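Local atomic coordinates of Lon211 (Mycobacterium tuberculosis, PDB entry 6VBK), a protein that is the N-terminal domain of an ATP-dependent Lon protease, a region that probably recognises and binds protein substrates ahead of their degradation. Residues V103-I108 against E191-V196; E141-V146 against S169-N174; I149-K152 against V158-V161; D173-A178 against I187-T192. One frame throughout, in Å; residues are numbered along the deposited sequence.

Contact 1: residues V103-I108 against E191-V196; sequences VSRVRI and ETVDVV
Arg105 reaches from the strand toward the turn that follows helix 183-191, and its guanidinium lies beneath the backbone carbonyl of Thr192. That oxygen sits over one face of the group, displaced toward its rim, with Thr192 O 4.2 Å from Arg105 NE. The guanidinium spends its N-H groups elsewhere: NE donates to Leu190 O, while NH2 meets both Val189 O and the carboxylate of Asp173. The negative end of the helix dipole would add to the pull of these carbonyls on the cation. Arg105 CG stands beside its backbone N (chi1 -71°) and the chain runs on nearly extended, which carries the charged end across the gap. Its aliphatic part is used as well, Arg105 CD packing against Val193 CG1 at 4.3 Å. Arg107, two residues along the same face of the strand, makes a looser approach at the margin: its NH2 is 4.5 Å from Glu191 O and meets it obliquely. This is a surface seam of modest area. In it a strand arginine bonds the carbonyls Val189 O and Leu190 O in the last turn of helix 183-191, docking the beta-sheet part of a Lon N-terminal domain onto its helical part.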
# COMPACT_ATOMS: atom_id res chain seq x y z
N VAL B 103 -11.46 -10.23 -11.14
CA VAL B 103 -11.82 -10.04 -9.73
C VAL B 103 -12.05 -8.56 -9.42
O VAL B 103 -13.15 -8.17 -8.99
CB VAL B 103 -10.74 -10.64 -8.80
CG1 VAL B 103 -11.09 -10.41 -7.32
CG2 VAL B 103 -10.55 -12.12 -9.07
N SER B 104 -11.04 -7.72 -9.61
CA SER B 104 -11.13 -6.32 -9.20
C SER B 104 -10.20 -5.46 -10.05
O SER B 104 -9.32 -5.96 -10.75
CB SER B 104 -10.81 -6.16 -7.71
OG SER B 104 -9.53 -6.69 -7.40
N ARG B 105 -10.39 -4.15 -9.96
CA ARG B 105 -9.54 -3.21 -10.68
C ARG B 105 -8.27 -2.93 -9.90
O ARG B 105 -8.29 -2.81 -8.67
CB ARG B 105 -10.29 -1.90 -10.95
CG ARG B 105 -11.39 -2.04 -11.98
CD ARG B 105 -12.16 -0.74 -12.16
NE ARG B 105 -12.94 -0.76 -13.40
CZ ARG B 105 -14.14 -1.32 -13.51
NH1 ARG B 105 -14.69 -1.93 -12.47
NH2 ARG B 105 -14.77 -1.29 -14.67
N VAL B 106 -7.15 -2.85 -10.62
CA VAL B 106 -5.84 -2.63 -10.02
C VAL B 106 -5.19 -1.46 -10.74
O VAL B 106 -5.02 -1.50 -11.96
CB VAL B 106 -4.95 -3.88 -10.10
CG1 VAL B 106 -3.61 -3.62 -9.44
CG2 VAL B 106 -5.64 -5.07 -9.44
N ARG B 107 -4.83 -0.42 -9.98
CA ARG B 107 -4.15 0.73 -10.55
C ARG B 107 -2.67 0.40 -10.75
O ARG B 107 -1.95 0.17 -9.78
CB ARG B 107 -4.31 1.95 -9.65
CG ARG B 107 -3.52 3.17 -10.10
CD ARG B 107 -4.19 4.47 -9.66
NE ARG B 107 -5.50 4.64 -10.29
CZ ARG B 107 -5.68 5.17 -11.49
NH1 ARG B 107 -4.65 5.58 -12.21
NH2 ARG B 107 -6.91 5.28 -11.98
N ILE B 108 -2.23 0.39 -12.01
CA ILE B 108 -0.87 -0.03 -12.33
C ILE B 108 0.10 1.08 -11.93
O ILE B 108 -0.04 2.23 -12.36
CB ILE B 108 -0.74 -0.37 -13.82
CG1 ILE B 108 -1.59 -1.60 -14.15
CG2 ILE B 108 0.71 -0.60 -14.19
CD1 ILE B 108 -1.49 -2.03 -15.59
N GLU B 191 -11.23 1.89 -16.74
CA GLU B 191 -10.55 3.11 -16.22
C GLU B 191 -11.34 3.79 -15.09
O GLU B 191 -10.69 4.15 -14.10
CB GLU B 191 -10.35 4.11 -17.35
CG GLU B 191 -9.97 5.50 -16.85
CD GLU B 191 -10.27 6.65 -17.80
OE1 GLU B 191 -10.78 7.68 -17.32
OE2 GLU B 191 -9.98 6.51 -19.00
N THR B 192 -12.66 3.92 -15.20
CA THR B 192 -13.39 4.70 -14.16
C THR B 192 -13.87 3.81 -13.00
O THR B 192 -14.81 3.02 -13.21
CB THR B 192 -14.52 5.53 -14.78
OG1 THR B 192 -15.43 4.66 -15.46
CG2 THR B 192 -14.00 6.60 -15.72
N VAL B 193 -13.26 3.98 -11.83
CA VAL B 193 -13.59 3.20 -10.60
C VAL B 193 -15.00 3.52 -10.10
O VAL B 193 -15.72 2.57 -9.75
CB VAL B 193 -12.53 3.42 -9.49
CG1 VAL B 193 -11.22 2.73 -9.83
CG2 VAL B 193 -12.29 4.90 -9.21
N ASP B 194 -15.40 4.80 -10.11
CA ASP B 194 -16.74 5.20 -9.60
C ASP B 194 -17.83 4.48 -10.41
O ASP B 194 -17.80 4.57 -11.64
CB ASP B 194 -16.94 6.71 -9.63
CG ASP B 194 -18.26 7.15 -9.02
OD1 ASP B 194 -18.43 6.96 -7.80
OD2 ASP B 194 -19.11 7.65 -9.77
N VAL B 195 -18.77 3.83 -9.72
CA VAL B 195 -19.83 3.11 -10.41
C VAL B 195 -20.83 4.07 -11.05
O VAL B 195 -21.40 3.77 -12.11
CB VAL B 195 -20.53 2.12 -9.45
CG1 VAL B 195 -21.16 2.86 -8.28
CG2 VAL B 195 -21.56 1.28 -10.19
N VAL B 196 -21.04 5.24 -10.45
CA VAL B 196 -21.97 6.21 -11.02
C VAL B 196 -21.48 6.68 -12.38
O VAL B 196 -22.26 6.80 -13.33
CB VAL B 196 -22.18 7.40 -10.05
CG1 VAL B 196 -22.65 8.63 -10.80
CG2 VAL B 196 -23.18 7.02 -8.97

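Contact 2: residues E141-V146 against S169-N174; sequences EYKGLV and STLADN
Leu171 comes up to the rim of the Tyr142 ring instead of lying over its face. Its branch point, Leu171 CG, lies in the ring plane at the edge, 3.6 Å from Tyr142 CD2, and the two methyls fall close to the same ring edge. The side chains slide past each other in opposite directions. Leu171 CD2 also serves a second neighbour, touching Lys143 CG at 3.7 Å, so that this one methyl touches both the ring edge and the lysine chain.

The torsions account for the meeting: CG of Tyr142 (chi1 177°) and CG of Leu171 (chi1 171°) both point opposite their backbone N, which sends each group out into the interhelical space. Lys143 runs fully extended beyond CG, laying its methylenes past the leucine while NZ donates to Ile165 O, an anchor that would keep the chain in this course.

A water provides the polar link. It lies 2.7 Å from Tyr142 OH and donates a weak bond of 3.4 Å to Leu171 O, giving the phenol hydroxyl a partner within a mainly apolar interface.

The two helical segments run roughly parallel, at 29°, with their axes 11.1 Å apart at closest approach, a separation that leaves room for the ring and the leucine between them. Around them, helix 195-207 packs on Tyr142 through Val202, Ile203 and Thr206, and helix 156-162 reaches Leu171 through Val162, placing the contact inside the helical bundle of the domain.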
# COMPACT_ATOMS: atom_id res chain seq x y z
N GLU B 141 -32.24 2.08 -14.91
CA GLU B 141 -32.36 2.61 -16.26
C GLU B 141 -31.51 1.82 -17.24
O GLU B 141 -31.94 1.56 -18.37
CB GLU B 141 -31.97 4.09 -16.27
CG GLU B 141 -31.75 4.66 -17.67
CD GLU B 141 -31.53 6.16 -17.66
OE1 GLU B 141 -31.89 6.81 -16.66
OE2 GLU B 141 -31.00 6.69 -18.66
N TYR B 142 -30.30 1.43 -16.83
CA TYR B 142 -29.41 0.72 -17.74
C TYR B 142 -29.92 -0.68 -18.06
O TYR B 142 -29.66 -1.19 -19.16
CB TYR B 142 -28.00 0.65 -17.15
CG TYR B 142 -27.03 -0.14 -18.00
CD1 TYR B 142 -26.77 0.23 -19.31
CD2 TYR B 142 -26.38 -1.25 -17.48
CE1 TYR B 142 -25.89 -0.50 -20.09
CE2 TYR B 142 -25.49 -1.98 -18.26
CZ TYR B 142 -25.25 -1.59 -19.56
OH TYR B 142 -24.37 -2.31 -20.33
N LYS B 143 -30.64 -1.31 -17.13
CA LYS B 143 -31.17 -2.64 -17.40
C LYS B 143 -32.18 -2.62 -18.54
O LYS B 143 -32.20 -3.53 -19.38
CB LYS B 143 -31.81 -3.22 -16.14
CG LYS B 143 -30.81 -3.69 -15.09
CD LYS B 143 -31.51 -4.24 -13.87
CE LYS B 143 -30.50 -4.71 -12.83
NZ LYS B 143 -31.16 -5.23 -11.60
N GLY B 144 -33.02 -1.58 -18.60
CA GLY B 144 -33.97 -1.48 -19.69
C GLY B 144 -33.32 -1.32 -21.04
O GLY B 144 -33.84 -1.81 -22.05
N LEU B 145 -32.17 -0.65 -21.09
CA LEU B 145 -31.46 -0.47 -22.36
C LEU B 145 -30.83 -1.77 -22.83
O LEU B 145 -30.99 -2.16 -23.99
CB LEU B 145 -30.40 0.62 -22.21
CG LEU B 145 -30.86 1.96 -21.63
CD1 LEU B 145 -29.70 2.95 -21.56
CD2 LEU B 145 -32.01 2.54 -22.43
N VAL B 146 -30.11 -2.45 -21.94
CA VAL B 146 -29.44 -3.69 -22.34
C VAL B 146 -30.46 -4.80 -22.58
O VAL B 146 -30.21 -5.72 -23.38
CB VAL B 146 -28.40 -4.10 -21.28
CG1 VAL B 146 -29.07 -4.43 -19.95
CG2 VAL B 146 -27.55 -5.26 -21.77
N SER B 169 -22.24 -2.16 -10.02
CA SER B 169 -20.88 -2.28 -10.55
C SER B 169 -20.74 -3.53 -11.41
O SER B 169 -20.17 -3.48 -12.51
CB SER B 169 -19.87 -2.28 -9.41
OG SER B 169 -18.54 -2.32 -9.90
N THR B 170 -21.25 -4.66 -10.93
CA THR B 170 -21.22 -5.89 -11.72
C THR B 170 -22.04 -5.75 -12.99
O THR B 170 -21.66 -6.26 -14.05
CB THR B 170 -21.72 -7.06 -10.88
OG1 THR B 170 -20.98 -7.13 -9.65
CG2 THR B 170 -21.57 -8.37 -11.64
N LEU B 171 -23.18 -5.05 -12.90
CA LEU B 171 -24.01 -4.83 -14.08
C LEU B 171 -23.28 -4.02 -15.14
O LEU B 171 -23.36 -4.33 -16.33
CB LEU B 171 -25.31 -4.12 -13.67
CG LEU B 171 -26.21 -3.62 -14.80
CD1 LEU B 171 -26.77 -4.79 -15.60
CD2 LEU B 171 -27.33 -2.75 -14.25
N ALA B 172 -22.56 -2.97 -14.72
CA ALA B 172 -21.83 -2.16 -15.69
C ALA B 172 -20.67 -2.93 -16.30
O ALA B 172 -20.42 -2.83 -17.51
CB ALA B 172 -21.34 -0.87 -15.02
N ASP B 173 -19.95 -3.70 -15.49
CA ASP B 173 -18.80 -4.46 -15.97
C ASP B 173 -19.19 -5.63 -16.86
O ASP B 173 -18.32 -6.18 -17.54
CB ASP B 173 -17.96 -4.95 -14.80
CG ASP B 173 -17.16 -3.83 -14.15
OD1 ASP B 173 -16.86 -2.84 -14.85
OD2 ASP B 173 -16.84 -3.94 -12.95
N ASN B 174 -20.46 -6.04 -16.87
CA ASN B 174 -20.89 -7.10 -17.77
C ASN B 174 -20.91 -6.64 -19.23
O ASN B 174 -21.04 -7.49 -20.12
CB ASN B 174 -22.28 -7.61 -17.36
CG ASN B 174 -22.61 -8.96 -17.97
OD1 ASN B 174 -23.28 -9.05 -19.00
ND2 ASN B 174 -22.12 -10.03 -17.34
O HOH W 1 -23.87 -4.91 -19.60

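Contact 3: residues I149-K152 against V158-V161; sequences ILQK and VVDV
Leu150 meets both Val158 and Val159, and apolar packing is what holds these two helical segments together. Its methyl CD1 does most of the touching, lying 3.8 Å from Val158 CG1 and equally close to the backbone, at 3.8 Å from Val159 CA. The leucine and Val158 side chains cross at about a right angle, CD2 adding a second approach to the same methyl, CG1, of that valine. Nearer the root of the chain, Leu150 CB stands 3.9 Å from Val159 CB, so here the helices approach with little more than beta-carbons between them. This agrees with the closeness of the backbones, since Leu150 CA and Val159 CA are 6.0 Å apart.

The torsion of Val159 (chi1 73°) sets CG1 between the backbone N and the carbonyl carbon, while CG2, opposite the N, is the branch turned to the first helix. There it meets the base of Leu150 and also the aliphatic part of Gln151, whose CG is 4.3 Å from Val159 CG2 at the margin of the interface.

No hydrogen bond or salt bridge joins the two segments, and Gln151 takes part through its CG methylene. Further out, Val162 and Ala155 also pack on Leu150, while Trp156 lies against Gln151. The whole is a pair of consecutive helices, 133-153 and 156-162, packed against each other across a very short connection, with Leu150 at the centre of their apolar contact.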
# COMPACT_ATOMS: atom_id res chain seq x y z
N ILE B 149 -31.63 -4.63 -26.27
CA ILE B 149 -30.62 -5.16 -27.19
C ILE B 149 -30.56 -6.68 -27.10
O ILE B 149 -30.51 -7.37 -28.12
CB ILE B 149 -29.25 -4.52 -26.90
CG1 ILE B 149 -29.27 -3.03 -27.22
CG2 ILE B 149 -28.15 -5.22 -27.69
CD1 ILE B 149 -27.93 -2.34 -27.03
N LEU B 150 -30.58 -7.23 -25.88
CA LEU B 150 -30.50 -8.68 -25.72
C LEU B 150 -31.74 -9.36 -26.27
O LEU B 150 -31.64 -10.39 -26.95
CB LEU B 150 -30.30 -9.04 -24.25
CG LEU B 150 -28.91 -8.78 -23.67
CD1 LEU B 150 -28.92 -8.98 -22.16
CD2 LEU B 150 -27.88 -9.68 -24.33
N GLN B 151 -32.93 -8.81 -25.99
CA GLN B 151 -34.16 -9.39 -26.52
C GLN B 151 -34.20 -9.29 -28.04
O GLN B 151 -34.70 -10.20 -28.72
CB GLN B 151 -35.37 -8.72 -25.90
CG GLN B 151 -35.53 -9.00 -24.41
CD GLN B 151 -36.66 -8.21 -23.78
OE1 GLN B 151 -37.34 -7.44 -24.46
NE2 GLN B 151 -36.86 -8.40 -22.48
N LYS B 152 -33.68 -8.19 -28.60
CA LYS B 152 -33.55 -8.09 -30.04
C LYS B 152 -32.59 -9.15 -30.57
O LYS B 152 -32.80 -9.72 -31.65
CB LYS B 152 -33.07 -6.69 -30.44
CG LYS B 152 -32.95 -6.48 -31.93
CD LYS B 152 -34.28 -6.75 -32.62
CE LYS B 152 -34.09 -7.11 -34.08
NZ LYS B 152 -35.38 -7.50 -34.71
N VAL B 158 -29.53 -14.92 -21.25
CA VAL B 158 -28.68 -13.85 -20.73
C VAL B 158 -29.53 -12.75 -20.11
O VAL B 158 -29.28 -12.33 -18.97
CB VAL B 158 -27.77 -13.30 -21.85
CG1 VAL B 158 -26.96 -12.13 -21.34
CG2 VAL B 158 -26.86 -14.40 -22.37
N VAL B 159 -30.53 -12.26 -20.83
CA VAL B 159 -31.37 -11.17 -20.32
C VAL B 159 -32.10 -11.59 -19.05
O VAL B 159 -32.45 -10.73 -18.24
CB VAL B 159 -32.36 -10.69 -21.40
CG1 VAL B 159 -33.47 -11.71 -21.62
CG2 VAL B 159 -32.93 -9.33 -21.04
N ASP B 160 -32.32 -12.89 -18.86
CA ASP B 160 -32.92 -13.38 -17.63
C ASP B 160 -32.08 -12.98 -16.42
O ASP B 160 -32.60 -12.43 -15.44
CB ASP B 160 -33.07 -14.91 -17.71
CG ASP B 160 -33.46 -15.54 -16.38
OD1 ASP B 160 -34.04 -14.85 -15.52
OD2 ASP B 160 -33.18 -16.74 -16.21
N VAL B 161 -30.78 -13.24 -16.47
CA VAL B 161 -29.91 -13.00 -15.32
C VAL B 161 -29.50 -11.53 -15.24
O VAL B 161 -29.38 -10.98 -14.14
CB VAL B 161 -28.69 -13.93 -15.38
CG1 VAL B 161 -27.80 -13.72 -14.16
CG2 VAL B 161 -29.13 -15.38 -15.49

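Contact 4: residues D173-A178 against I187-T192; sequences DNSGYA and IEVLET
A short 3-10 segment, 174-177, continues the chain beyond helix 168-173, and this junction packs against the last turns of helix 183-191. The meeting centres on Val189, whose side chain is directed at the junction. Its CG1, opposite the backbone N (chi1 -179°), is the methyl that makes the approach, 3.8 Å from Asp173 OD1, and the two side chains slide past each other in opposite directions. The same methyl lies 4.4 Å from Ser175 OG, so one apolar branch is set against two polar oxygens.

Neither oxygen depends on the valine for a partner. Asp173 OD1 is taken by Arg105 in a salt bridge, and Ser175 OG bonds to Ala172 O, turning the hydroxyl back onto its own chain. With the polar ends thus engaged, what is left for Val189 is ordinary van der Waals contact, buried in the interior.

Within the junction, Tyr177 N bonds to Asn174 O at 3.2 Å and Ala178 N to Ser175 O at 3.0 Å, the i to i+3 spacing of a 3-10 helix. At the other end, Thr192 N still donates to Glu188 O at 2.9 Å although its residue has left helical angles. Trp205 of helix 195-207 also packs on Val189. Two successive helices, 168-173 and 183-191, are thus linked through a 3-10 turn, the end of one helix and the first part of the turn packed on the last turns of the next.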
# COMPACT_ATOMS: atom_id res chain seq x y z
N ASP B 173 -19.95 -3.70 -15.49
CA ASP B 173 -18.80 -4.46 -15.97
C ASP B 173 -19.19 -5.63 -16.86
O ASP B 173 -18.32 -6.18 -17.54
CB ASP B 173 -17.96 -4.95 -14.80
CG ASP B 173 -17.16 -3.83 -14.15
OD1 ASP B 173 -16.86 -2.84 -14.85
OD2 ASP B 173 -16.84 -3.94 -12.95
N ASN B 174 -20.46 -6.04 -16.87
CA ASN B 174 -20.89 -7.10 -17.77
C ASN B 174 -20.91 -6.64 -19.23
O ASN B 174 -21.04 -7.49 -20.12
CB ASN B 174 -22.28 -7.61 -17.36
CG ASN B 174 -22.61 -8.96 -17.97
OD1 ASN B 174 -23.28 -9.05 -19.00
ND2 ASN B 174 -22.12 -10.03 -17.34
N SER B 175 -20.78 -5.34 -19.48
CA SER B 175 -20.70 -4.82 -20.84
C SER B 175 -19.45 -5.28 -21.58
O SER B 175 -19.37 -5.11 -22.80
CB SER B 175 -20.76 -3.29 -20.82
OG SER B 175 -19.73 -2.75 -20.01
N GLY B 176 -18.47 -5.86 -20.87
CA GLY B 176 -17.29 -6.39 -21.53
C GLY B 176 -17.59 -7.54 -22.47
O GLY B 176 -16.78 -7.84 -23.36
N TYR B 177 -18.74 -8.21 -22.30
CA TYR B 177 -19.16 -9.25 -23.21
C TYR B 177 -19.87 -8.71 -24.45
O TYR B 177 -20.12 -9.47 -25.39
CB TYR B 177 -20.10 -10.24 -22.51
CG TYR B 177 -19.43 -11.16 -21.52
CD1 TYR B 177 -18.64 -12.22 -21.96
CD2 TYR B 177 -19.60 -10.99 -20.15
CE1 TYR B 177 -18.04 -13.08 -21.06
CE2 TYR B 177 -18.99 -11.85 -19.24
CZ TYR B 177 -18.21 -12.89 -19.70
OH TYR B 177 -17.61 -13.74 -18.81
N ALA B 178 -20.19 -7.42 -24.47
CA ALA B 178 -21.01 -6.86 -25.53
C ALA B 178 -20.18 -6.70 -26.80
O ALA B 178 -19.15 -6.02 -26.77
CB ALA B 178 -21.59 -5.52 -25.11
N ILE B 187 -11.86 -0.12 -22.28
CA ILE B 187 -10.73 0.30 -21.45
C ILE B 187 -11.14 1.45 -20.54
O ILE B 187 -10.72 1.53 -19.38
CB ILE B 187 -9.52 0.68 -22.34
CG1 ILE B 187 -8.97 -0.57 -23.05
CG2 ILE B 187 -8.43 1.34 -21.52
CD1 ILE B 187 -8.06 -0.26 -24.21
N GLU B 188 -11.97 2.37 -21.05
CA GLU B 188 -12.47 3.46 -20.22
C GLU B 188 -13.39 2.95 -19.12
O GLU B 188 -13.41 3.51 -18.02
CB GLU B 188 -13.19 4.49 -21.08
CG GLU B 188 -13.45 5.81 -20.36
CD GLU B 188 -14.16 6.82 -21.23
OE1 GLU B 188 -14.63 7.84 -20.68
OE2 GLU B 188 -14.25 6.61 -22.45
N VAL B 189 -14.16 1.89 -19.40
CA VAL B 189 -14.92 1.23 -18.34
C VAL B 189 -13.97 0.66 -17.30
O VAL B 189 -14.19 0.78 -16.09
CB VAL B 189 -15.84 0.15 -18.93
CG1 VAL B 189 -16.66 -0.51 -17.82
CG2 VAL B 189 -16.76 0.74 -19.98
N LEU B 190 -12.89 0.03 -17.76
CA LEU B 190 -11.86 -0.45 -16.84
C LEU B 190 -11.17 0.70 -16.13
O LEU B 190 -10.66 0.53 -15.01
CB LEU B 190 -10.85 -1.30 -17.61
CG LEU B 190 -9.68 -1.92 -16.84
CD1 LEU B 190 -10.19 -2.77 -15.69
CD2 LEU B 190 -8.81 -2.73 -17.78
N GLU B 191 -11.23 1.89 -16.74
CA GLU B 191 -10.55 3.11 -16.22
C GLU B 191 -11.34 3.79 -15.09
O GLU B 191 -10.69 4.15 -14.10
CB GLU B 191 -10.35 4.11 -17.35
CG GLU B 191 -9.97 5.50 -16.85
CD GLU B 191 -10.27 6.65 -17.80
OE1 GLU B 191 -10.78 7.68 -17.32
OE2 GLU B 191 -9.98 6.51 -19.00
N THR B 192 -12.66 3.92 -15.20
CA THR B 192 -13.39 4.70 -14.16
C THR B 192 -13.87 3.81 -13.00
O THR B 192 -14.81 3.02 -13.21
CB THR B 192 -14.52 5.53 -14.78
OG1 THR B 192 -15.43 4.66 -15.46
CG2 THR B 192 -14.00 6.60 -15.72

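How the contacts relate
Arg105 ties three of the contacts together. From contact 1 its NH2 reaches OD1 of Asp173, a residue shared by contacts 2 and 4, at 2.6 Å, and makes a probable hydrogen bond, also of 2.6 Å, to Val189 O of contact 4; the strand is thereby bound to two helix ends at once. Contacts 1 and 4, with centres about 10 Å apart, share Glu191 and Thr192. Contacts 2 and 4 meet again where Tyr142 OH packs on Ser175 CB at 3.8 Å. Contact 3 stands aside, its centre about 25 Å from that of contact 1, and joins contact 2 through helix 133-153. Together they lead from the sheet outward into the helical bundle.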